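Local atomic coordinates of outer membrane protein (Bartonella henselae, PDB entry 2FI9), a protein that is of unknown function; though named an outer membrane protein, it folds as a small, single-chain alpha/beta domain of the DUF498/DUF598 family. Residues Ile69-Ile74 / Arg118-Leu123; Pro52-Glu57 / Glu85-Leu90; Ala16-Tyr21 / Ala105-Phe110; Val78-Leu83 / Ser98-Thr103; Ile40-Tyr45 / Leu63-Gln68. One frame throughout, in Å; residues are numbered along the deposited sequence.

Contact 1 of 5, residues Ile69-Ile74 / Arg118-Leu123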
# COMPACT_ATOMS: atom_id res chain seq x y z
N ILE A 69 -1.02 3.12 -12.24
CA ILE A 69 -0.29 2.22 -11.33
C ILE A 69 0.23 1.03 -12.11
O ILE A 69 -0.56 0.29 -12.70
CB ILE A 69 -1.21 1.74 -10.16
CG1 ILE A 69 -1.70 2.95 -9.35
CG2 ILE A 69 -0.48 0.73 -9.27
CD1 ILE A 69 -2.86 2.65 -8.42
N GLU A 70 1.56 0.86 -12.13
CA GLU A 70 2.17 -0.35 -12.72
C GLU A 70 2.50 -1.41 -11.68
O GLU A 70 2.48 -2.61 -11.97
CB GLU A 70 3.46 -0.02 -13.45
CG GLU A 70 3.29 0.86 -14.68
CD GLU A 70 4.35 0.59 -15.73
OE1 GLU A 70 4.54 -0.60 -16.10
OE2 GLU A 70 5.01 1.57 -16.18
N VAL A 71 2.82 -0.96 -10.47
CA VAL A 71 3.24 -1.90 -9.41
C VAL A 71 2.59 -1.56 -8.07
O VAL A 71 2.55 -0.39 -7.67
CB VAL A 71 4.80 -2.04 -9.30
CG1 VAL A 71 5.47 -0.72 -9.08
CG2 VAL A 71 5.22 -3.03 -8.19
N LEU A 72 2.03 -2.59 -7.42
CA LEU A 72 1.48 -2.46 -6.09
C LEU A 72 2.28 -3.28 -5.08
O LEU A 72 2.44 -4.52 -5.22
CB LEU A 72 0.01 -2.90 -6.08
CG LEU A 72 -0.63 -2.88 -4.69
CD1 LEU A 72 -0.74 -1.45 -4.12
CD2 LEU A 72 -1.98 -3.54 -4.74
N LEU A 73 2.79 -2.61 -4.05
CA LEU A 73 3.46 -3.29 -2.95
C LEU A 73 2.42 -3.47 -1.87
O LEU A 73 1.65 -2.55 -1.58
CB LEU A 73 4.63 -2.47 -2.42
CG LEU A 73 5.61 -2.02 -3.52
CD1 LEU A 73 6.60 -1.00 -2.99
CD2 LEU A 73 6.33 -3.24 -4.10
N ILE A 74 2.36 -4.68 -1.30
CA ILE A 74 1.42 -4.96 -0.24
C ILE A 74 2.16 -5.34 1.03
O ILE A 74 2.86 -6.38 1.09
CB ILE A 74 0.42 -6.07 -0.67
CG1 ILE A 74 -0.31 -5.61 -1.94
CG2 ILE A 74 -0.58 -6.35 0.45
CD1 ILE A 74 -0.97 -6.72 -2.72
N ARG A 118 8.80 5.70 -10.27
CA ARG A 118 8.06 4.55 -10.81
C ARG A 118 6.58 4.76 -10.50
O ARG A 118 6.25 5.40 -9.49
CB ARG A 118 8.55 3.24 -10.17
CG ARG A 118 10.08 3.08 -10.04
CD ARG A 118 10.83 3.11 -11.38
NE ARG A 118 10.29 2.10 -12.30
CZ ARG A 118 10.64 0.82 -12.31
NH1 ARG A 118 10.07 -0.02 -13.17
NH2 ARG A 118 11.55 0.36 -11.45
N ALA A 119 5.71 4.22 -11.35
CA ALA A 119 4.26 4.24 -11.10
C ALA A 119 3.92 3.21 -10.00
O ALA A 119 3.32 2.17 -10.28
CB ALA A 119 3.47 3.97 -12.40
N VAL A 120 4.30 3.52 -8.77
CA VAL A 120 4.19 2.59 -7.64
C VAL A 120 3.07 3.01 -6.68
O VAL A 120 2.84 4.22 -6.45
CB VAL A 120 5.55 2.47 -6.88
CG1 VAL A 120 5.93 3.78 -6.23
CG2 VAL A 120 5.54 1.30 -5.84
N ALA A 121 2.40 2.00 -6.15
CA ALA A 121 1.36 2.17 -5.15
C ALA A 121 1.71 1.24 -4.00
O ALA A 121 2.44 0.27 -4.19
CB ALA A 121 -0.03 1.81 -5.73
N ALA A 122 1.18 1.53 -2.82
CA ALA A 122 1.37 0.65 -1.67
C ALA A 122 0.08 0.53 -0.86
O ALA A 122 -0.64 1.51 -0.67
CB ALA A 122 2.49 1.18 -0.78
N LEU A 123 -0.20 -0.69 -0.38
CA LEU A 123 -1.24 -0.91 0.59
C LEU A 123 -0.52 -1.37 1.83
O LEU A 123 0.19 -2.37 1.79
CB LEU A 123 -2.19 -2.01 0.10
CG LEU A 123 -3.29 -2.46 1.07
CD1 LEU A 123 -4.12 -1.30 1.56
CD2 LEU A 123 -4.21 -3.50 0.40
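Leu73 leans over Val120 where strands 71-74 and 120-123 run side by side and parallel. Its CB lies 3.9 Å from Ala121 O. The next carbon, Leu73 CG, sits anti to its own carbonyl carbon (chi1 -52°), which puts it 4.1 Å from Val120 CG2. The branch Leu73 CD1 closes on that same methyl, 3.8 Å from Val120 CG2, and it also rests on helix 103-115 at Thr109 and Phe110. Val120 CG2 has a second neighbour in Val71 CG1, for the two valines stand next to each other and point the same way.

This is a parallel pair in the middle of the mixed five-stranded sheet, and about half of the chain between the two segments is helix. The backbone alternates as parallel strands do: Ala121 N donates to Val71 O at 2.8 Å, Ala121 O takes Leu73 N at 2.9 Å and almost straight (173°), and Leu123 N returns to Leu73 O. Where the strands begin, Ala119 is the centre of an inverse gamma turn, and its O is gripped twice, by Glu70 N at 2.9 Å and by the longer bond from Val71 N. On the face that carries Leu72 and Ala121, the small methyl Ala121 CB is met by Leu72 CD1 at 3.7 Å and by Ile69 CG2, likewise 3.7 Å from Ala121 CB.

Contact 2 of 5, residues Pro52-Glu57 / Glu85-Leu90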
# COMPACT_ATOMS: atom_id res chain seq x y z
N PRO A 52 -4.14 -8.24 8.41
CA PRO A 52 -3.05 -8.02 7.47
C PRO A 52 -3.28 -8.53 6.04
O PRO A 52 -2.53 -8.13 5.14
CB PRO A 52 -1.88 -8.75 8.13
CG PRO A 52 -2.51 -9.78 8.95
CD PRO A 52 -3.78 -9.21 9.46
N VAL A 53 -4.29 -9.36 5.83
CA VAL A 53 -4.59 -9.85 4.48
C VAL A 53 -5.63 -8.94 3.83
O VAL A 53 -6.74 -8.81 4.35
CB VAL A 53 -5.15 -11.30 4.45
CG1 VAL A 53 -5.29 -11.76 3.02
CG2 VAL A 53 -4.28 -12.28 5.25
N PRO A 54 -5.28 -8.29 2.71
CA PRO A 54 -6.20 -7.35 2.10
C PRO A 54 -7.42 -8.03 1.51
O PRO A 54 -7.36 -9.21 1.12
CB PRO A 54 -5.37 -6.70 0.99
CG PRO A 54 -4.28 -7.60 0.72
CD PRO A 54 -4.03 -8.44 1.94
N THR A 55 -8.52 -7.29 1.48
CA THR A 55 -9.76 -7.74 0.87
C THR A 55 -9.92 -7.05 -0.48
O THR A 55 -9.14 -6.16 -0.84
CB THR A 55 -10.97 -7.41 1.75
OG1 THR A 55 -11.15 -5.99 1.80
CG2 THR A 55 -10.77 -7.93 3.17
N GLN A 56 -10.94 -7.47 -1.23
CA GLN A 56 -11.28 -6.82 -2.50
C GLN A 56 -11.56 -5.32 -2.31
O GLN A 56 -11.04 -4.50 -3.07
CB GLN A 56 -12.43 -7.57 -3.18
CG GLN A 56 -12.02 -9.03 -3.49
CD GLN A 56 -13.17 -9.94 -3.91
OE1 GLN A 56 -14.15 -9.50 -4.51
NE2 GLN A 56 -13.01 -11.24 -3.63
N GLU A 57 -12.33 -4.97 -1.28
CA GLU A 57 -12.55 -3.57 -0.91
C GLU A 57 -11.25 -2.80 -0.64
O GLU A 57 -11.08 -1.65 -1.10
CB GLU A 57 -13.39 -3.49 0.35
CG GLU A 57 -14.87 -3.32 0.12
CD GLU A 57 -15.55 -2.62 1.29
OE1 GLU A 57 -16.80 -2.63 1.34
OE2 GLU A 57 -14.84 -2.07 2.17
N GLU A 85 -6.23 -15.57 -3.82
CA GLU A 85 -6.50 -15.89 -5.22
C GLU A 85 -7.36 -14.81 -5.92
O GLU A 85 -7.06 -14.37 -7.02
CB GLU A 85 -7.16 -17.27 -5.29
CG GLU A 85 -7.55 -17.76 -6.68
CD GLU A 85 -8.10 -19.18 -6.67
OE1 GLU A 85 -8.18 -19.80 -5.59
OE2 GLU A 85 -8.45 -19.70 -7.75
N GLU A 86 -8.44 -14.42 -5.25
CA GLU A 86 -9.38 -13.43 -5.75
C GLU A 86 -8.70 -12.09 -6.09
O GLU A 86 -9.00 -11.48 -7.11
CB GLU A 86 -10.48 -13.20 -4.70
CG GLU A 86 -11.35 -14.42 -4.42
CD GLU A 86 -10.75 -15.45 -3.43
OE1 GLU A 86 -9.57 -15.36 -3.00
OE2 GLU A 86 -11.50 -16.38 -3.07
N LEU A 87 -7.78 -11.66 -5.23
CA LEU A 87 -7.05 -10.42 -5.43
C LEU A 87 -6.01 -10.54 -6.54
O LEU A 87 -5.77 -9.58 -7.27
CB LEU A 87 -6.39 -9.98 -4.12
CG LEU A 87 -7.30 -9.18 -3.18
CD1 LEU A 87 -8.42 -9.99 -2.56
CD2 LEU A 87 -6.47 -8.51 -2.09
N ARG A 88 -5.37 -11.70 -6.63
CA ARG A 88 -4.38 -11.95 -7.68
C ARG A 88 -5.03 -11.81 -9.06
O ARG A 88 -4.47 -11.14 -9.93
CB ARG A 88 -3.73 -13.34 -7.52
CG ARG A 88 -2.90 -13.47 -6.22
CD ARG A 88 -2.01 -14.69 -6.19
NE ARG A 88 -2.69 -15.93 -6.53
CZ ARG A 88 -3.08 -16.85 -5.65
NH1 ARG A 88 -2.85 -16.68 -4.34
NH2 ARG A 88 -3.70 -17.96 -6.06
N VAL A 89 -6.22 -12.40 -9.22
CA VAL A 89 -7.03 -12.25 -10.44
C VAL A 89 -7.37 -10.79 -10.77
O VAL A 89 -7.11 -10.33 -11.88
CB VAL A 89 -8.32 -13.11 -10.37
CG1 VAL A 89 -9.20 -12.91 -11.60
CG2 VAL A 89 -7.93 -14.59 -10.25
N LEU A 90 -7.98 -10.08 -9.82
CA LEU A 90 -8.36 -8.68 -10.03
C LEU A 90 -7.17 -7.80 -10.44
O LEU A 90 -7.26 -7.00 -11.38
CB LEU A 90 -9.00 -8.12 -8.76
CG LEU A 90 -10.36 -8.69 -8.35
CD1 LEU A 90 -10.61 -8.41 -6.87
CD2 LEU A 90 -11.47 -8.14 -9.20
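Leu87 reaches out from helix 85-90 with both its methyls and lodges against Pro54 and Gln56. The helix belongs to a beta-alpha-beta crossover, the connection between the parallel strands 71-75 and 97-101, and the loop 52-57, on its way from strand 43-47 to helix 60-64, packs against its side.

In Leu87, CG lies anti to the carbonyl carbon (chi1 -85°), and the two branches divide the loop between them. Leu87 CD2 takes the proline: it is 3.7 Å from Pro54 CG, equally near to CB of that ring, and 3.4 Å from the carbonyl Pro54 O. Leu87 CD1 takes the next part of the loop, 3.8 Å from Gln56 CG and close to the backbone N of the same residue.

Gln56 is the other main partner. Its chain is extended beyond CG, crossing Leu90 at about a right angle, with Gln56 CG 3.7 Å from Leu90 CD1. Gln56 CG therefore touches a methyl from each of two leucines one helical turn apart. Val53 and Pro52, earlier in the loop, pack instead on Leu81 in the loop before the helix.

At the tip the amide crosses Glu86 obliquely, its plane 26° from that of the carboxylate, but what it touches is the aliphatic part: Gln56 NE2 lies 3.4 Å from Glu86 CB.

Contact 3 of 5, residues Ala16-Tyr21 / Ala105-Phe110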
# COMPACT_ATOMS: atom_id res chain seq x y z
N ALA A 16 3.85 10.40 -0.99
CA ALA A 16 4.99 11.00 -0.29
C ALA A 16 5.81 9.86 0.30
O ALA A 16 5.26 8.80 0.55
CB ALA A 16 4.50 11.92 0.83
N PRO A 17 7.11 10.07 0.54
CA PRO A 17 7.79 8.99 1.28
C PRO A 17 7.11 8.74 2.62
O PRO A 17 6.60 9.69 3.24
CB PRO A 17 9.21 9.52 1.49
CG PRO A 17 9.36 10.67 0.55
CD PRO A 17 8.01 11.17 0.17
N ILE A 18 7.09 7.49 3.06
CA ILE A 18 6.59 7.13 4.38
C ILE A 18 7.79 7.17 5.32
O ILE A 18 8.71 6.34 5.21
CB ILE A 18 5.90 5.74 4.38
CG1 ILE A 18 4.76 5.67 3.36
CG2 ILE A 18 5.41 5.35 5.79
CD1 ILE A 18 3.79 6.83 3.37
N ASP A 19 7.79 8.14 6.23
CA ASP A 19 8.93 8.42 7.10
C ASP A 19 9.06 7.50 8.31
O ASP A 19 10.13 7.42 8.91
CB ASP A 19 8.93 9.89 7.54
CG ASP A 19 8.97 10.83 6.35
OD1 ASP A 19 9.67 10.52 5.36
OD2 ASP A 19 8.30 11.88 6.39
N ALA A 20 7.98 6.81 8.67
CA ALA A 20 7.98 5.91 9.82
C ALA A 20 6.79 4.97 9.77
O ALA A 20 5.77 5.28 9.14
CB ALA A 20 7.98 6.68 11.12
N TYR A 21 6.95 3.81 10.41
CA TYR A 21 5.85 2.87 10.64
C TYR A 21 6.04 2.34 12.06
O TYR A 21 7.06 2.63 12.71
CB TYR A 21 5.87 1.73 9.60
CG TYR A 21 7.12 0.88 9.63
CD1 TYR A 21 7.15 -0.32 10.33
CD2 TYR A 21 8.29 1.29 8.97
CE1 TYR A 21 8.31 -1.11 10.38
CE2 TYR A 21 9.44 0.50 9.01
CZ TYR A 21 9.45 -0.68 9.71
OH TYR A 21 10.58 -1.46 9.75
N ALA A 105 9.20 -3.85 5.11
CA ALA A 105 9.81 -4.04 3.80
C ALA A 105 9.05 -3.26 2.74
O ALA A 105 9.66 -2.67 1.87
CB ALA A 105 9.83 -5.53 3.44
N ALA A 106 7.72 -3.26 2.81
CA ALA A 106 6.93 -2.56 1.81
C ALA A 106 7.19 -1.04 1.88
O ALA A 106 7.34 -0.36 0.85
CB ALA A 106 5.46 -2.88 1.98
N VAL A 107 7.26 -0.50 3.10
CA VAL A 107 7.57 0.92 3.28
C VAL A 107 8.90 1.27 2.61
O VAL A 107 8.98 2.24 1.83
CB VAL A 107 7.62 1.35 4.78
CG1 VAL A 107 8.31 2.73 4.96
CG2 VAL A 107 6.22 1.31 5.42
N ARG A 108 9.93 0.48 2.90
CA ARG A 108 11.28 0.78 2.42
C ARG A 108 11.35 0.69 0.91
O ARG A 108 11.97 1.54 0.28
CB ARG A 108 12.30 -0.15 3.07
CG ARG A 108 12.53 0.15 4.54
CD ARG A 108 13.61 -0.74 5.12
NE ARG A 108 13.22 -2.15 5.19
CZ ARG A 108 12.65 -2.73 6.25
NH1 ARG A 108 12.37 -2.02 7.34
NH2 ARG A 108 12.36 -4.02 6.22
N THR A 109 10.67 -0.32 0.35
CA THR A 109 10.62 -0.55 -1.09
C THR A 109 9.79 0.51 -1.79
O THR A 109 10.19 1.00 -2.84
CB THR A 109 10.04 -1.96 -1.45
OG1 THR A 109 10.78 -2.98 -0.77
CG2 THR A 109 10.13 -2.21 -2.93
N PHE A 110 8.63 0.84 -1.22
CA PHE A 110 7.82 1.96 -1.73
C PHE A 110 8.62 3.26 -1.83
O PHE A 110 8.58 3.93 -2.86
CB PHE A 110 6.59 2.21 -0.85
CG PHE A 110 5.77 3.40 -1.28
CD1 PHE A 110 4.96 3.33 -2.41
CD2 PHE A 110 5.84 4.61 -0.58
CE1 PHE A 110 4.21 4.42 -2.83
CE2 PHE A 110 5.08 5.74 -1.00
CZ PHE A 110 4.26 5.64 -2.12
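Val107 fits against Ile18 and Tyr21 with both of its methyls, and this apolar packing carries most of the contact. Val107 CG1, anti to the backbone N (chi1 165°), lies 3.9 Å from Ile18 CB and nearer still, 3.6 Å, to the carbonyl Ile18 O. Val107 CG2 meets Tyr21 CD2 at 4.1 Å, approaching the ring obliquely, and also reaches Ile18 CG2. One helical turn on, Phe110 adds a looser touch, its CD2 4.2 Å from Ile18 CG1.

A carbonyl-to-ring contact comes next: Ala16 O lies in the plane of the Phe110 ring at its edge, 3.4 Å from Phe110 CE2.

The polar interaction across the contact is near Tyr21. Arg108, its chain bent at chi3, offers NH1 to Tyr21 OH at 3.1 Å, a weak hydrogen bond with a bent N-H...O angle of 127°. The hydroxyl lies at the edge of the guanidinium, near its plane, and ring and guanidinium planes stand 62° apart. Ile18 N donates to the side-chain oxygen OD1 of Asn111, further along the helix.

Asp19 and Ala20 both face Arg27, a classic beta bulge in the edge strand. Strand 18-22, the first strand of a three-stranded antiparallel meander with 25-28 and 31-34, thus packs against helix 103-115 of an alpha/beta fold.

Contact 4 of 5, residues Val78-Leu83 / Ser98-Thr103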
# COMPACT_ATOMS: atom_id res chain seq x y z
N VAL A 78 3.61 -7.91 10.19
CA VAL A 78 4.93 -8.35 10.65
C VAL A 78 5.47 -9.53 9.86
O VAL A 78 6.68 -9.74 9.82
CB VAL A 78 4.99 -8.65 12.19
CG1 VAL A 78 4.78 -7.39 12.98
CG2 VAL A 78 4.00 -9.73 12.61
N GLU A 79 4.58 -10.31 9.25
CA GLU A 79 4.99 -11.48 8.49
C GLU A 79 4.54 -11.32 7.06
O GLU A 79 3.50 -10.72 6.80
CB GLU A 79 4.36 -12.75 9.07
CG GLU A 79 4.89 -13.15 10.44
CD GLU A 79 6.35 -13.57 10.40
OE1 GLU A 79 6.69 -14.46 9.58
OE2 GLU A 79 7.15 -13.00 11.18
N LEU A 80 5.31 -11.88 6.13
CA LEU A 80 4.93 -11.89 4.73
C LEU A 80 3.81 -12.93 4.54
O LEU A 80 3.97 -14.11 4.88
CB LEU A 80 6.14 -12.19 3.84
CG LEU A 80 6.04 -12.20 2.31
CD1 LEU A 80 7.43 -12.15 1.71
CD2 LEU A 80 5.28 -13.42 1.76
N LEU A 81 2.68 -12.48 4.00
CA LEU A 81 1.51 -13.35 3.77
C LEU A 81 1.17 -13.41 2.28
O LEU A 81 1.42 -12.46 1.55
CB LEU A 81 0.30 -12.81 4.53
CG LEU A 81 0.46 -12.59 6.03
CD1 LEU A 81 -0.87 -12.15 6.65
CD2 LEU A 81 0.99 -13.86 6.72
N ARG A 82 0.61 -14.54 1.85
CA ARG A 82 0.20 -14.73 0.45
C ARG A 82 -0.97 -13.85 0.07
O ARG A 82 -1.86 -13.61 0.86
CB ARG A 82 -0.19 -16.20 0.21
CG ARG A 82 0.97 -17.17 0.38
CD ARG A 82 2.03 -17.07 -0.74
NE ARG A 82 1.47 -16.73 -2.05
CZ ARG A 82 0.68 -17.50 -2.78
NH1 ARG A 82 0.31 -18.71 -2.35
NH2 ARG A 82 0.25 -17.07 -3.96
N LEU A 83 -0.94 -13.39 -1.17
CA LEU A 83 -2.05 -12.63 -1.73
C LEU A 83 -3.15 -13.63 -2.09
O LEU A 83 -2.87 -14.62 -2.77
CB LEU A 83 -1.57 -11.88 -2.96
CG LEU A 83 -2.52 -10.85 -3.56
CD1 LEU A 83 -2.87 -9.80 -2.53
CD2 LEU A 83 -1.84 -10.23 -4.78
N SER A 98 2.20 -7.03 -8.74
CA SER A 98 2.08 -6.84 -7.30
C SER A 98 2.81 -7.89 -6.51
O SER A 98 3.07 -9.00 -6.98
CB SER A 98 0.60 -6.78 -6.88
OG SER A 98 -0.06 -8.01 -7.12
N ASP A 99 3.16 -7.54 -5.28
CA ASP A 99 3.85 -8.48 -4.43
C ASP A 99 3.64 -8.14 -2.97
O ASP A 99 3.41 -6.99 -2.62
CB ASP A 99 5.32 -8.53 -4.78
CG ASP A 99 5.94 -9.85 -4.42
OD1 ASP A 99 5.21 -10.85 -4.11
OD2 ASP A 99 7.19 -9.91 -4.46
N THR A 100 3.71 -9.17 -2.13
CA THR A 100 3.55 -8.99 -0.71
C THR A 100 4.91 -9.11 -0.02
O THR A 100 5.84 -9.74 -0.55
CB THR A 100 2.59 -10.04 -0.14
OG1 THR A 100 3.14 -11.33 -0.39
CG2 THR A 100 1.20 -9.96 -0.84
N MET A 101 5.00 -8.55 1.17
CA MET A 101 6.23 -8.53 2.03
C MET A 101 5.73 -7.90 3.34
O MET A 101 4.61 -7.35 3.38
CB MET A 101 7.33 -7.64 1.40
CG MET A 101 6.86 -6.20 0.99
SD MET A 101 7.76 -5.29 -0.32
CE MET A 101 7.22 -6.22 -1.77
N SER A 102 6.52 -7.98 4.39
CA SER A 102 6.17 -7.30 5.63
C SER A 102 5.90 -5.81 5.42
O SER A 102 6.33 -5.21 4.40
CB SER A 102 7.30 -7.47 6.64
OG SER A 102 8.41 -6.70 6.22
N THR A 103 5.17 -5.20 6.35
CA THR A 103 4.88 -3.76 6.26
C THR A 103 6.17 -2.95 6.22
O THR A 103 6.30 -2.02 5.44
CB THR A 103 3.91 -3.30 7.36
OG1 THR A 103 2.62 -3.83 7.08
CG2 THR A 103 3.80 -1.73 7.43
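Leu80 and Met101 bring the two backbones closest, 4.5 Å from CA to CA, where the irregular run 78-83 passes strand 98-101 in nearly the reverse direction, 158° apart end to end. They do not pair as strands. The one hydrogen bond across comes from a side chain: Thr100 OG1 donates to Leu81 O at 2.8 Å, tilted 32° from the carbonyl plane. Thr100 OG1 is set between its backbone N and carbonyl carbon (chi1 61°), and the other branch, Thr100 CG2, also comes near that carbonyl, 3.5 Å from Leu81 O.

Leu80 and Leu83 complete the cover over Thr100. Leu80 CD2 is 3.7 Å from Thr100 OG1, CD1 lies against Thr100 O, and Leu80 CG rests 3.7 Å from Met101 CA. From the other direction along the strand, Leu83 CB meets Thr100 CG2 at 4.0 Å, and Leu83 CD2 reaches Ser98 OG at 3.7 Å.

At the chain's turn into helix 103-115, Ser102 is the N-cap, its OG accepting from Ala105 N, while its CB faces Val78 O loosely. Strand 97-101 is an edge strand of the five-stranded sheet within this chain, hydrogen-bonded to strand 71-75. Leu83 and Ser98 both touch Leu91 of helix 85-93, and the Met101 side chain packs on Ala106 and Thr109 of helix 103-115.

Contact 5 of 5, residues Ile40-Tyr45 / Leu63-Gln68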
# COMPACT_ATOMS: atom_id res chain seq x y z
N ILE A 40 -1.57 5.94 -3.31
CA ILE A 40 -1.80 5.82 -4.74
C ILE A 40 -1.58 7.21 -5.38
O ILE A 40 -1.42 8.19 -4.66
CB ILE A 40 -3.21 5.23 -5.02
CG1 ILE A 40 -4.28 6.05 -4.28
CG2 ILE A 40 -3.25 3.78 -4.56
CD1 ILE A 40 -5.72 5.58 -4.54
N PRO A 41 -1.48 7.28 -6.72
CA PRO A 41 -1.21 8.62 -7.30
C PRO A 41 -2.12 9.75 -6.81
O PRO A 41 -1.66 10.91 -6.73
CB PRO A 41 -1.36 8.37 -8.80
CG PRO A 41 -0.87 6.98 -8.95
CD PRO A 41 -1.49 6.24 -7.76
N SER A 42 -3.39 9.45 -6.50
CA SER A 42 -4.34 10.50 -6.07
C SER A 42 -4.21 10.88 -4.58
O SER A 42 -4.85 11.82 -4.11
CB SER A 42 -5.79 10.09 -6.35
OG SER A 42 -6.17 9.00 -5.51
N GLY A 43 -3.40 10.12 -3.83
CA GLY A 43 -3.11 10.48 -2.45
C GLY A 43 -2.89 9.33 -1.51
O GLY A 43 -2.78 8.17 -1.94
N ILE A 44 -2.82 9.66 -0.23
CA ILE A 44 -2.70 8.67 0.83
C ILE A 44 -4.03 8.68 1.58
O ILE A 44 -4.44 9.73 2.09
CB ILE A 44 -1.55 9.04 1.80
CG1 ILE A 44 -0.24 9.18 1.01
CG2 ILE A 44 -1.41 7.99 2.92
CD1 ILE A 44 0.96 9.65 1.83
N TYR A 45 -4.68 7.52 1.65
CA TYR A 45 -6.00 7.39 2.28
C TYR A 45 -5.94 6.37 3.41
O TYR A 45 -5.25 5.36 3.30
CB TYR A 45 -7.01 6.86 1.26
CG TYR A 45 -7.17 7.69 0.01
CD1 TYR A 45 -8.24 8.57 -0.13
CD2 TYR A 45 -6.27 7.57 -1.04
CE1 TYR A 45 -8.41 9.32 -1.28
CE2 TYR A 45 -6.41 8.32 -2.21
CZ TYR A 45 -7.49 9.19 -2.32
OH TYR A 45 -7.65 9.95 -3.46
N LEU A 63 -7.45 -0.56 -7.99
CA LEU A 63 -8.03 -1.03 -9.23
C LEU A 63 -8.57 0.16 -10.03
O LEU A 63 -8.37 0.27 -11.24
CB LEU A 63 -9.14 -2.06 -8.94
CG LEU A 63 -8.63 -3.35 -8.26
CD1 LEU A 63 -9.79 -4.27 -7.91
CD2 LEU A 63 -7.62 -4.12 -9.13
N GLU A 64 -9.24 1.07 -9.33
CA GLU A 64 -9.88 2.21 -9.98
C GLU A 64 -8.88 3.18 -10.62
O GLU A 64 -9.21 3.88 -11.58
CB GLU A 64 -10.77 2.94 -8.97
CG GLU A 64 -12.02 2.12 -8.53
CD GLU A 64 -12.66 2.65 -7.24
OE1 GLU A 64 -12.37 3.80 -6.84
OE2 GLU A 64 -13.48 1.92 -6.62
N GLU A 65 -7.67 3.23 -10.08
CA GLU A 65 -6.62 4.12 -10.59
C GLU A 65 -5.54 3.34 -11.34
O GLU A 65 -4.41 3.81 -11.48
CB GLU A 65 -5.99 4.89 -9.43
CG GLU A 65 -6.95 5.81 -8.73
CD GLU A 65 -6.25 6.82 -7.81
OE1 GLU A 65 -5.03 7.08 -7.96
OE2 GLU A 65 -6.96 7.34 -6.93
N SER A 66 -5.92 2.18 -11.87
CA SER A 66 -4.94 1.24 -12.44
C SER A 66 -4.24 1.80 -13.68
O SER A 66 -3.12 1.41 -13.99
CB SER A 66 -5.59 -0.10 -12.75
OG SER A 66 -6.61 0.04 -13.74
N ASP A 67 -4.87 2.76 -14.36
CA ASP A 67 -4.22 3.41 -15.49
C ASP A 67 -2.93 4.12 -15.09
O ASP A 67 -2.06 4.33 -15.93
CB ASP A 67 -5.17 4.37 -16.21
CG ASP A 67 -5.98 3.70 -17.34
OD1 ASP A 67 -5.62 2.58 -17.78
OD2 ASP A 67 -6.97 4.31 -17.81
N GLN A 68 -2.78 4.47 -13.81
CA GLN A 68 -1.61 5.21 -13.32
C GLN A 68 -0.73 4.40 -12.37
O GLN A 68 0.18 4.95 -11.75
CB GLN A 68 -2.03 6.52 -12.64
CG GLN A 68 -2.40 7.67 -13.59
CD GLN A 68 -3.90 7.76 -13.86
OE1 GLN A 68 -4.34 8.55 -14.71
NE2 GLN A 68 -4.70 6.97 -13.14
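Glu65 presents its flat carboxylate to the turn at Ser42, with the ring of Tyr45 just beyond. Glu65 OE1 uses its syn lone pair to accept Ser42 N at 3.2 Å (N-H...O angle 140°). Glu65 OE2 faces Ser42 OG, modelled at 2.3 Å; a hydrogen bond is the natural reading, but the length is too short to be trusted. The Tyr45 ring has Ser42 OG at its edge, in its plane, and Tyr45 OH donates to Ser42 OG at 2.7 Å. Ser42 OG thus lies between Tyr45 OH and the carboxylate, the three groups making a bend at the serine oxygen. The same ring makes a cation-pi contact with Arg61 and meets the ring of His11.

Glu65 reaches this far because its chain runs extended beyond CG (chi2 -166°). Ile40 crosses it at about a right angle, with Ile40 CD1 3.2 Å from Glu65 OE2, whereas Pro41 lies alongside, running the other way, Pro41 CD 3.6 Å from Glu65 OE1. The proline's CG then meets the end of the other segment: Pro41 CG is 3.6 Å from Gln68 O and 3.9 Å from Gln68 CB.

Ile40 to Gly43 form a type I turn, the tight end of the beta hairpin between strands 36-40 and 43-47. Glu65 is the first residue to leave helix 60-64, so the contact ties that hairpin to the chain between the helix and strand 71-75, while Leu63 packs on helix 85-93.

Contacts 1 and 3 are buried, contacts 2 and 4 partly so, and contact 5 lies at the surface. Strand 71-75 connects several: contact 1 pairs it with strand 120-124, and the edge strand 97-101 of contact 4 bonds to its other side. Helix 103-115, gripped by contact 3, packs on the contact 1 strands through Phe110, whereas Pro54 of contact 2 touches them at Ile74 and Leu123; contacts 2 and 3 lie on opposite sides of the chain's centre. The chemistry follows position: backbone bonds and methyls in contact 1, methyls with one weak polar bond in contact 3, leucine packing in contact 2, joined by a threonine hydroxyl bond in contact 4, carboxylate and hydroxyls in contact 5.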